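Local structure of ABC transporter substrate-binding protein (Rhizobium radiobacter, 6TFX) at residues G224-A236 with I280-V292. The protein binds mannopinic acid, a mannityl-opine, as the periplasmic solute-binding component of an ABC transporter that probably serves its import. Numbering follows the deposited sequence.
Sequences GNQDQRWLQRLTA and IAKYRGERVNRAV. With N72 ((2~{R})-2-[[(3~{R},4~{R},5~{S})-3,4,5,6-tetrakis(oxidanyl)-2-oxidanylidene-hexyl]amino]pentanedioic acid), chain C.
Asp227 and Arg284 bring the two backbones together, their CA atoms 4.6 Å apart, where the first turn of helix 228-235 meets the last turn of helix 277-284. The short axes of 228-235 and 280-284 diverge by only 22° but stay 10.9 Å apart: the N-terminal end of 228-235 sits beside the C-terminal end of 280-284, and the helices are too far apart to pack along their lengths. Gln228 N gives a weak bond to Arg284 O, and Gly285, with positive phi, turns the chain away beside Gln228 CB.

Tyr283 O takes two nearly straight bonds, from opposite faces of its carbonyl plane: Gln228 NE2 at 2.9 Å and Arg229 NH2 at 3.0 Å. Gln228 gets there with CG wedged between its backbone N and carbonyl carbon (chi1 61°) and the chain extended beyond; a water links its NE2 to Lys282 O. The Arg229 guanidinium also lies flat on the Tyr283 ring, planes 25° apart, while NH2 forms a salt bridge in the guanidinium plane to Asp227 OD1, the same oxygen that caps the helix through Arg229 N. Asn289 ND2 ties Gln226 O (3.0 Å) to Gly285 O, locking the turn to the loop ahead of the helix. One turn into the helix, Leu231 packs CD1 over one face of the Arg287 guanidinium, and its CD2 touches Val288 CG2.

Gln226 and Arg284 run side by side toward the ligand, with Gln226 CB over one face of the guanidinium. Arg284 NH1 donates to OAB of the bound opine N72 at 2.8 Å, and its NH2 is held by Gly341 O. Gln226 OE1 lies 2.9 Å from OAB. The last turn of helix 277-284 and the loop ahead of helix 228-235 thus contribute Arg284 and Gln226 to the periplasmic binding protein's ligand pocket, at the terminal hydroxyl of the opine's sugar-derived chain.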
ATOM      1  N   GLY A 224       3.284  14.093   7.203  1.00 17.87           N
ATOM      2  CA  GLY A 224       2.286  14.750   8.016  1.00 19.25           C
ATOM      3  C   GLY A 224       1.347  13.736   8.609  1.00 23.82           C
ATOM      4  O   GLY A 224       1.715  12.575   8.812  1.00 22.84           O
ATOM      5  N   ASN A 225       0.126  14.169   8.891  1.00 21.44           N
ATOM      6  CA  ASN A 225      -0.898  13.240   9.354  1.00 20.25           C
ATOM      7  C   ASN A 225      -2.232  13.633   8.701  1.00 22.25           C
ATOM      8  O   ASN A 225      -2.254  14.470   7.782  1.00 20.62           O
ATOM      9  CB  ASN A 225      -0.962  13.177  10.884  1.00 22.47           C
ATOM     10  CG  ASN A 225      -1.453  14.438  11.540  1.00 34.68           C
ATOM     11  OD1 ASN A 225      -2.056  15.317  10.905  1.00 26.60           O
ATOM     12  ND2 ASN A 225      -1.243  14.531  12.854  1.00 36.84           N
ATOM     13  N   GLN A 226      -3.328  13.014   9.142  1.00 19.14           N
ATOM     14  CA  GLN A 226      -4.644  13.248   8.501  1.00 18.37           C
ATOM     15  C   GLN A 226      -5.437  14.403   9.095  1.00 23.48           C
ATOM     16  O   GLN A 226      -6.541  14.704   8.627  1.00 23.67           O
ATOM     17  CB  GLN A 226      -5.470  11.957   8.565  1.00 17.30           C
ATOM     18  CG  GLN A 226      -4.856  10.776   7.805  1.00 19.35           C
ATOM     19  CD  GLN A 226      -3.665  10.151   8.515  1.00 23.55           C
ATOM     20  OE1 GLN A 226      -3.662   9.967   9.742  1.00 24.66           O
ATOM     21  NE2 GLN A 226      -2.618   9.856   7.756  1.00 25.38           N
ATOM     22  N   ASP A 227      -4.891  15.039  10.124  1.00 21.24           N
ATOM     23  CA  ASP A 227      -5.563  16.115  10.852  1.00 21.66           C
ATOM     24  C   ASP A 227      -5.425  17.472  10.160  1.00 24.96           C
ATOM     25  O   ASP A 227      -4.310  17.936   9.903  1.00 25.28           O
ATOM     26  CB  ASP A 227      -5.017  16.174  12.283  1.00 24.09           C
ATOM     27  CG  ASP A 227      -5.817  17.006  13.273  1.00 43.90           C
ATOM     28  OD1 ASP A 227      -6.627  17.852  12.829  1.00 45.56           O
ATOM     29  OD2 ASP A 227      -5.624  16.817  14.495  1.00 53.80           O
ATOM     30  N   GLN A 228      -6.572  18.125   9.884  1.00 22.56           N
ATOM     31  CA  GLN A 228      -6.600  19.442   9.242  1.00 23.58           C
ATOM     32  C   GLN A 228      -5.841  20.516  10.034  1.00 29.07           C
ATOM     33  O   GLN A 228      -5.308  21.450   9.432  1.00 28.61           O
ATOM     34  CB  GLN A 228      -8.030  19.889   8.918  1.00 25.07           C
ATOM     35  CG  GLN A 228      -8.953  20.041  10.128  1.00 28.24           C
ATOM     36  CD  GLN A 228     -10.347  20.405   9.679  1.00 40.57           C
ATOM     37  OE1 GLN A 228     -10.544  21.349   8.913  1.00 35.22           O
ATOM     38  NE2 GLN A 228     -11.341  19.648  10.120  1.00 28.73           N
ATOM     39  N   ARG A 229      -5.733  20.337  11.361  1.00 26.96           N
ATOM     40  CA  ARG A 229      -5.034  21.264  12.256  1.00 27.67           C
ATOM     41  C   ARG A 229      -3.527  21.300  11.952  1.00 33.06           C
ATOM     42  O   ARG A 229      -2.911  22.378  11.933  1.00 32.95           O
ATOM     43  CB  ARG A 229      -5.309  20.883  13.714  1.00 30.67           C
ATOM     44  CG  ARG A 229      -6.742  21.265  14.143  1.00 41.63           C
ATOM     45  CD  ARG A 229      -7.390  20.239  15.067  1.00 55.13           C
ATOM     46  NE  ARG A 229      -8.855  20.356  15.074  1.00 63.06           N
ATOM     47  CZ  ARG A 229      -9.682  19.601  14.351  1.00 75.41           C
ATOM     48  NH1 ARG A 229     -10.994  19.785  14.424  1.00 60.07           N
ATOM     49  NH2 ARG A 229      -9.202  18.651  13.553  1.00 57.25           N
ATOM     50  N   TRP A 230      -2.949  20.125  11.659  1.00 29.31           N
ATOM     51  CA  TRP A 230      -1.544  20.007  11.273  1.00 29.65           C
ATOM     52  C   TRP A 230      -1.400  20.687   9.895  1.00 32.73           C
ATOM     53  O   TRP A 230      -0.499  21.508   9.680  1.00 31.95           O
ATOM     54  CB  TRP A 230      -1.142  18.513  11.213  1.00 28.50           C
ATOM     55  CG  TRP A 230       0.231  18.318  10.652  1.00 30.27           C
ATOM     56  CD1 TRP A 230       1.407  18.309  11.347  1.00 33.72           C
ATOM     57  CD2 TRP A 230       0.578  18.171   9.266  1.00 30.02           C
ATOM     58  NE1 TRP A 230       2.468  18.188  10.479  1.00 33.58           N
ATOM     59  CE2 TRP A 230       1.988  18.113   9.193  1.00 34.12           C
ATOM     60  CE3 TRP A 230      -0.167  18.104   8.072  1.00 31.15           C
ATOM     61  CZ2 TRP A 230       2.668  17.987   7.974  1.00 32.60           C
ATOM     62  CZ3 TRP A 230       0.507  17.973   6.867  1.00 32.53           C
ATOM     63  CH2 TRP A 230       1.907  17.928   6.825  1.00 33.16           C
ATOM     64  N   LEU A 231      -2.321  20.365   8.978  1.00 30.42           N
ATOM     65  CA  LEU A 231      -2.358  20.901   7.616  1.00 31.90           C
ATOM     66  C   LEU A 231      -2.378  22.437   7.617  1.00 36.62           C
ATOM     67  O   LEU A 231      -1.583  23.053   6.907  1.00 36.77           O
ATOM     68  CB  LEU A 231      -3.567  20.284   6.865  1.00 32.52           C
ATOM     69  CG  LEU A 231      -3.898  20.733   5.449  1.00 38.91           C
ATOM     70  CD1 LEU A 231      -2.884  20.238   4.464  1.00 38.95           C
ATOM     71  CD2 LEU A 231      -5.262  20.198   5.036  1.00 42.12           C
ATOM     72  N   GLN A 232      -3.208  23.040   8.477  1.00 33.83           N
ATOM     73  CA  GLN A 232      -3.344  24.496   8.572  1.00 34.24           C
ATOM     74  C   GLN A 232      -2.123  25.164   9.206  1.00 37.41           C
ATOM     75  O   GLN A 232      -1.719  26.237   8.752  1.00 37.69           O
ATOM     76  CB  GLN A 232      -4.657  24.874   9.287  1.00 36.27           C
ATOM     77  CG  GLN A 232      -5.926  24.587   8.465  1.00 60.91           C
ATOM     78  CD  GLN A 232      -5.968  25.307   7.129  1.00 93.40           C
ATOM     79  OE1 GLN A 232      -5.683  24.728   6.071  1.00 90.34           O
ATOM     80  NE2 GLN A 232      -6.325  26.587   7.145  1.00 90.14           N
ATOM     81  N   ARG A 233      -1.512  24.518  10.224  1.00 33.37           N
ATOM     82  CA  ARG A 233      -0.321  25.028  10.918  1.00 33.92           C
ATOM     83  C   ARG A 233       0.892  25.047   9.973  1.00 38.55           C
ATOM     84  O   ARG A 233       1.732  25.941  10.080  1.00 38.88           O
ATOM     85  CB  ARG A 233      -0.029  24.179  12.167  1.00 35.78           C
ATOM     86  CG  ARG A 233       0.895  24.850  13.185  1.00 55.57           C
ATOM     87  CD  ARG A 233       1.437  23.882  14.227  1.00 73.70           C
ATOM     88  NE  ARG A 233       0.406  23.373  15.139  1.00 90.37           N
ATOM     89  CZ  ARG A 233       0.136  23.882  16.340  1.00110.60           C
ATOM     90  NH1 ARG A 233       0.807  24.936  16.790  1.00100.03           N
ATOM     91  NH2 ARG A 233      -0.810  23.341  17.098  1.00 98.41           N
ATOM     92  N   LEU A 234       0.974  24.067   9.042  1.00 33.86           N
ATOM     93  CA  LEU A 234       2.067  23.971   8.071  1.00 33.94           C
ATOM     94  C   LEU A 234       1.897  24.954   6.905  1.00 42.01           C
ATOM     95  O   LEU A 234       2.853  25.652   6.558  1.00 43.00           O
ATOM     96  CB  LEU A 234       2.220  22.510   7.570  1.00 32.57           C
ATOM     97  CG  LEU A 234       3.185  21.590   8.345  1.00 36.46           C
ATOM     98  CD1 LEU A 234       4.634  21.987   8.139  1.00 36.69           C
ATOM     99  CD2 LEU A 234       2.871  21.516   9.838  1.00 38.16           C
ATOM    100  N   THR A 235       0.679  25.038   6.328  1.00 40.21           N
ATOM    101  CA  THR A 235       0.355  25.937   5.209  1.00 40.67           C
ATOM    102  C   THR A 235       0.430  27.429   5.595  1.00 46.73           C
ATOM    103  O   THR A 235       0.552  28.277   4.706  1.00 47.58           O
ATOM    104  CB  THR A 235      -1.004  25.581   4.590  1.00 48.92           C
ATOM    105  OG1 THR A 235      -2.010  25.658   5.597  1.00 49.90           O
ATOM    106  CG2 THR A 235      -1.016  24.201   3.932  1.00 46.93           C
ATOM    107  N   ALA A 236       0.384  27.741   6.913  1.00 43.28           N
ATOM    108  CA  ALA A 236       0.476  29.104   7.455  1.00 43.50           C
ATOM    109  C   ALA A 236       1.841  29.744   7.162  1.00 47.49           C
ATOM    110  O   ALA A 236       1.916  30.965   7.001  1.00 47.92           O
ATOM    111  CB  ALA A 236       0.213  29.092   8.949  1.00 44.49           C
ATOM    112  N   ILE A 280     -15.861  11.256  11.290  1.00 17.37           N
ATOM    113  CA  ILE A 280     -14.396  11.194  11.328  1.00 16.27           C
ATOM    114  C   ILE A 280     -13.843  12.081  10.191  1.00 19.72           C
ATOM    115  O   ILE A 280     -12.884  12.839  10.400  1.00 19.81           O
ATOM    116  CB  ILE A 280     -13.888   9.732  11.176  1.00 18.81           C
ATOM    117  CG1 ILE A 280     -14.299   8.916  12.417  1.00 20.53           C
ATOM    118  CG2 ILE A 280     -12.349   9.676  10.939  1.00 18.15           C
ATOM    119  CD1 ILE A 280     -14.166   7.379  12.214  1.00 25.97           C
ATOM    120  N   ALA A 281     -14.467  11.994   8.996  1.00 17.24           N
ATOM    121  CA  ALA A 281     -14.030  12.794   7.830  1.00 19.22           C
ATOM    122  C   ALA A 281     -14.202  14.292   8.103  1.00 23.54           C
ATOM    123  O   ALA A 281     -13.308  15.072   7.783  1.00 23.76           O
ATOM    124  CB  ALA A 281     -14.825  12.378   6.591  1.00 21.10           C
ATOM    125  N   LYS A 282     -15.332  14.696   8.723  1.00 19.74           N
ATOM    126  CA  LYS A 282     -15.582  16.119   9.052  1.00 19.78           C
ATOM    127  C   LYS A 282     -14.551  16.621  10.054  1.00 23.38           C
ATOM    128  O   LYS A 282     -14.008  17.705   9.882  1.00 25.18           O
ATOM    129  CB  LYS A 282     -16.993  16.305   9.637  1.00 25.14           C
ATOM    130  CG  LYS A 282     -17.997  16.846   8.623  1.00 54.55           C
ATOM    131  CD  LYS A 282     -19.250  17.425   9.289  1.00 67.02           C
ATOM    132  CE  LYS A 282     -20.354  16.414   9.517  1.00 76.49           C
ATOM    133  NZ  LYS A 282     -21.086  16.082   8.264  1.00 84.96           N
ATOM    134  N   TYR A 283     -14.243  15.803  11.077  1.00 20.01           N
ATOM    135  CA  TYR A 283     -13.267  16.156  12.116  1.00 20.50           C
ATOM    136  C   TYR A 283     -11.857  16.275  11.539  1.00 22.62           C
ATOM    137  O   TYR A 283     -11.163  17.275  11.786  1.00 22.64           O
ATOM    138  CB  TYR A 283     -13.292  15.111  13.246  1.00 21.85           C
ATOM    139  CG  TYR A 283     -12.164  15.275  14.241  1.00 24.58           C
ATOM    140  CD1 TYR A 283     -12.168  16.319  15.163  1.00 27.08           C
ATOM    141  CD2 TYR A 283     -11.093  14.387  14.264  1.00 25.94           C
ATOM    142  CE1 TYR A 283     -11.102  16.510  16.040  1.00 27.55           C
ATOM    143  CE2 TYR A 283     -10.026  14.562  15.144  1.00 27.93           C
ATOM    144  CZ  TYR A 283     -10.049  15.611  16.049  1.00 38.31           C
ATOM    145  OH  TYR A 283      -9.024  15.777  16.953  1.00 42.92           O
ATOM    146  N   ARG A 284     -11.417  15.234  10.796  1.00 18.89           N
ATOM    147  CA  ARG A 284     -10.058  15.221  10.226  1.00 18.76           C
ATOM    148  C   ARG A 284      -9.870  16.227   9.102  1.00 22.00           C
ATOM    149  O   ARG A 284      -8.777  16.767   8.967  1.00 22.61           O
ATOM    150  CB  ARG A 284      -9.665  13.820   9.762  1.00 17.83           C
ATOM    151  CG  ARG A 284      -9.416  12.884  10.937  1.00 18.54           C
ATOM    152  CD  ARG A 284      -8.992  11.498  10.466  1.00 20.11           C
ATOM    153  NE  ARG A 284      -8.105  10.895  11.456  1.00 17.86           N
ATOM    154  CZ  ARG A 284      -7.374   9.799  11.250  1.00 20.13           C
ATOM    155  NH1 ARG A 284      -7.457   9.140  10.097  1.00 16.46           N
ATOM    156  NH2 ARG A 284      -6.554   9.354  12.199  1.00 17.79           N
ATOM    157  N   GLY A 285     -10.923  16.476   8.325  1.00 20.11           N
ATOM    158  CA  GLY A 285     -10.905  17.466   7.243  1.00 21.12           C
ATOM    159  C   GLY A 285     -11.174  16.842   5.891  1.00 24.69           C
ATOM    160  O   GLY A 285     -10.537  15.840   5.520  1.00 21.76           O
ATOM    161  N   GLU A 286     -12.095  17.459   5.129  1.00 22.18           N
ATOM    162  CA  GLU A 286     -12.563  16.943   3.839  1.00 23.46           C
ATOM    163  C   GLU A 286     -11.590  17.087   2.664  1.00 26.87           C
ATOM    164  O   GLU A 286     -11.816  16.443   1.637  1.00 28.11           O
ATOM    165  CB  GLU A 286     -13.931  17.550   3.469  1.00 26.20           C
ATOM    166  CG  GLU A 286     -15.094  16.650   3.851  1.00 46.05           C
ATOM    167  CD  GLU A 286     -15.887  17.015   5.093  1.00 79.10           C
ATOM    168  OE1 GLU A 286     -15.411  17.842   5.905  1.00 83.09           O
ATOM    169  OE2 GLU A 286     -16.997  16.458   5.254  1.00 73.10           O
ATOM    170  N   ARG A 287     -10.508  17.866   2.800  1.00 22.82           N
ATOM    171  CA  ARG A 287      -9.511  17.972   1.717  1.00 22.59           C
ATOM    172  C   ARG A 287      -8.703  16.659   1.593  1.00 24.85           C
ATOM    173  O   ARG A 287      -8.363  16.209   0.487  1.00 25.84           O
ATOM    174  CB  ARG A 287      -8.561  19.145   2.008  1.00 25.29           C
ATOM    175  CG  ARG A 287      -7.483  19.359   0.943  1.00 40.99           C
ATOM    176  CD  ARG A 287      -6.527  20.474   1.327  1.00 51.21           C
ATOM    177  NE  ARG A 287      -5.340  20.480   0.474  1.00 62.62           N
ATOM    178  CZ  ARG A 287      -4.284  21.265   0.662  1.00 79.45           C
ATOM    179  NH1 ARG A 287      -4.255  22.122   1.676  1.00 70.56           N
ATOM    180  NH2 ARG A 287      -3.247  21.197  -0.162  1.00 64.62           N
ATOM    181  N   VAL A 288      -8.419  16.038   2.741  1.00 18.40           N
ATOM    182  CA  VAL A 288      -7.587  14.838   2.792  1.00 16.44           C
ATOM    183  C   VAL A 288      -8.381  13.565   3.040  1.00 18.71           C
ATOM    184  O   VAL A 288      -7.969  12.498   2.585  1.00 17.28           O
ATOM    185  CB  VAL A 288      -6.530  15.065   3.916  1.00 20.81           C
ATOM    186  CG1 VAL A 288      -5.817  13.779   4.329  1.00 19.80           C
ATOM    187  CG2 VAL A 288      -5.543  16.159   3.510  1.00 21.61           C
ATOM    188  N   ASN A 289      -9.521  13.695   3.748  1.00 17.15           N
ATOM    189  CA  ASN A 289     -10.304  12.537   4.202  1.00 16.77           C
ATOM    190  C   ASN A 289     -11.708  12.500   3.663  1.00 20.47           C
ATOM    191  O   ASN A 289     -12.370  13.530   3.588  1.00 20.11           O
ATOM    192  CB  ASN A 289     -10.410  12.602   5.730  1.00 17.49           C
ATOM    193  CG  ASN A 289      -9.068  12.744   6.392  1.00 20.43           C
ATOM    194  OD1 ASN A 289      -8.409  11.749   6.672  1.00 17.58           O
ATOM    195  ND2 ASN A 289      -8.621  13.982   6.622  1.00 18.06           N
ATOM    196  N   ARG A 290     -12.198  11.295   3.366  1.00 17.58           N
ATOM    197  CA  ARG A 290     -13.575  11.158   2.897  1.00 17.46           C
ATOM    198  C   ARG A 290     -14.156   9.860   3.405  1.00 19.60           C
ATOM    199  O   ARG A 290     -13.458   8.843   3.402  1.00 17.69           O
ATOM    200  CB  ARG A 290     -13.656  11.154   1.354  1.00 19.91           C
ATOM    201  CG  ARG A 290     -13.341  12.482   0.661  1.00 38.89           C
ATOM    202  CD  ARG A 290     -14.400  13.563   0.866  1.00 53.65           C
ATOM    203  NE  ARG A 290     -13.889  14.885   0.501  1.00 68.32           N
ATOM    204  CZ  ARG A 290     -13.947  15.405  -0.722  1.00 88.28           C
ATOM    205  NH1 ARG A 290     -14.505  14.724  -1.717  1.00 71.09           N
ATOM    206  NH2 ARG A 290     -13.451  16.613  -0.960  1.00 82.53           N
ATOM    207  N   ALA A 291     -15.427   9.874   3.821  1.00 16.24           N
ATOM    208  CA  ALA A 291     -16.096   8.619   4.183  1.00 16.44           C
ATOM    209  C   ALA A 291     -16.338   7.878   2.868  1.00 20.60           C
ATOM    210  O   ALA A 291     -16.590   8.525   1.841  1.00 21.85           O
ATOM    211  CB  ALA A 291     -17.423   8.906   4.861  1.00 17.65           C
ATOM    212  N   VAL A 292     -16.238   6.542   2.889  1.00 16.59           N
ATOM    213  CA  VAL A 292     -16.396   5.744   1.665  1.00 14.88           C
ATOM    214  C   VAL A 292     -17.615   4.838   1.783  1.00 16.67           C
ATOM    215  O   VAL A 292     -17.659   4.014   2.705  1.00 16.69           O
ATOM    216  CB  VAL A 292     -15.104   4.923   1.349  1.00 19.07           C
ATOM    217  CG1 VAL A 292     -15.261   4.102   0.059  1.00 19.46           C
ATOM    218  CG2 VAL A 292     -13.902   5.843   1.230  1.00 19.40           C
TER
HETATM  219  OAB N72 C 601      -5.225   7.503   9.587  1.00 21.50           O
HETATM  220  CAF N72 C 601      -5.132   6.295   8.806  1.00 20.18           C
HETATM  221  CAG N72 C 601      -3.705   5.682   8.612  1.00 24.02           C
HETATM  222  OAC N72 C 601      -2.678   6.566   8.927  1.00 19.48           O
HETATM  223  CAH N72 C 601      -3.624   4.868   7.319  1.00 18.82           C
HETATM  224  OAM N72 C 601      -4.578   4.971   6.333  1.00 15.25           O
HETATM  225  CAI N72 C 601      -2.536   4.670   6.281  1.00 24.60           C
HETATM  226  OAD N72 C 601      -1.740   5.829   6.168  1.00 17.85           O
HETATM  227  CAJ N72 C 601      -1.841   3.339   6.428  1.00 17.64           C
HETATM  228  OAE N72 C 601      -2.467   2.402   6.987  1.00 16.87           O
HETATM  229  CAK N72 C 601      -0.371   3.167   5.952  1.00 16.54           C
HETATM  230  N   N72 C 601      -0.294   2.304   4.797  1.00 16.42           N
HETATM  231  CA  N72 C 601       0.357   1.050   4.836  1.00 24.14           C
HETATM  232  C   N72 C 601       0.722   0.470   6.175  1.00 18.56           C
HETATM  233  O   N72 C 601       0.108  -0.329   6.987  1.00 16.41           O
HETATM  234  CB  N72 C 601      -0.313   0.089   3.850  1.00 20.82           C
HETATM  235  CG  N72 C 601      -0.182  -1.420   4.061  1.00 16.80           C
HETATM  236  CD  N72 C 601      -0.261  -2.223   2.760  1.00 18.84           C
HETATM  237  OE1 N72 C 601       0.131  -1.739   1.649  1.00 17.16           O
HETATM  238  OE2 N72 C 601      -0.709  -3.390   2.809  1.00 16.65           O
HETATM  239  OXT N72 C 601       1.876   0.905   6.343  1.00 17.33           O
HETATM  240  O   HOH W   1     -14.033  20.119   8.669  1.00 40.35           O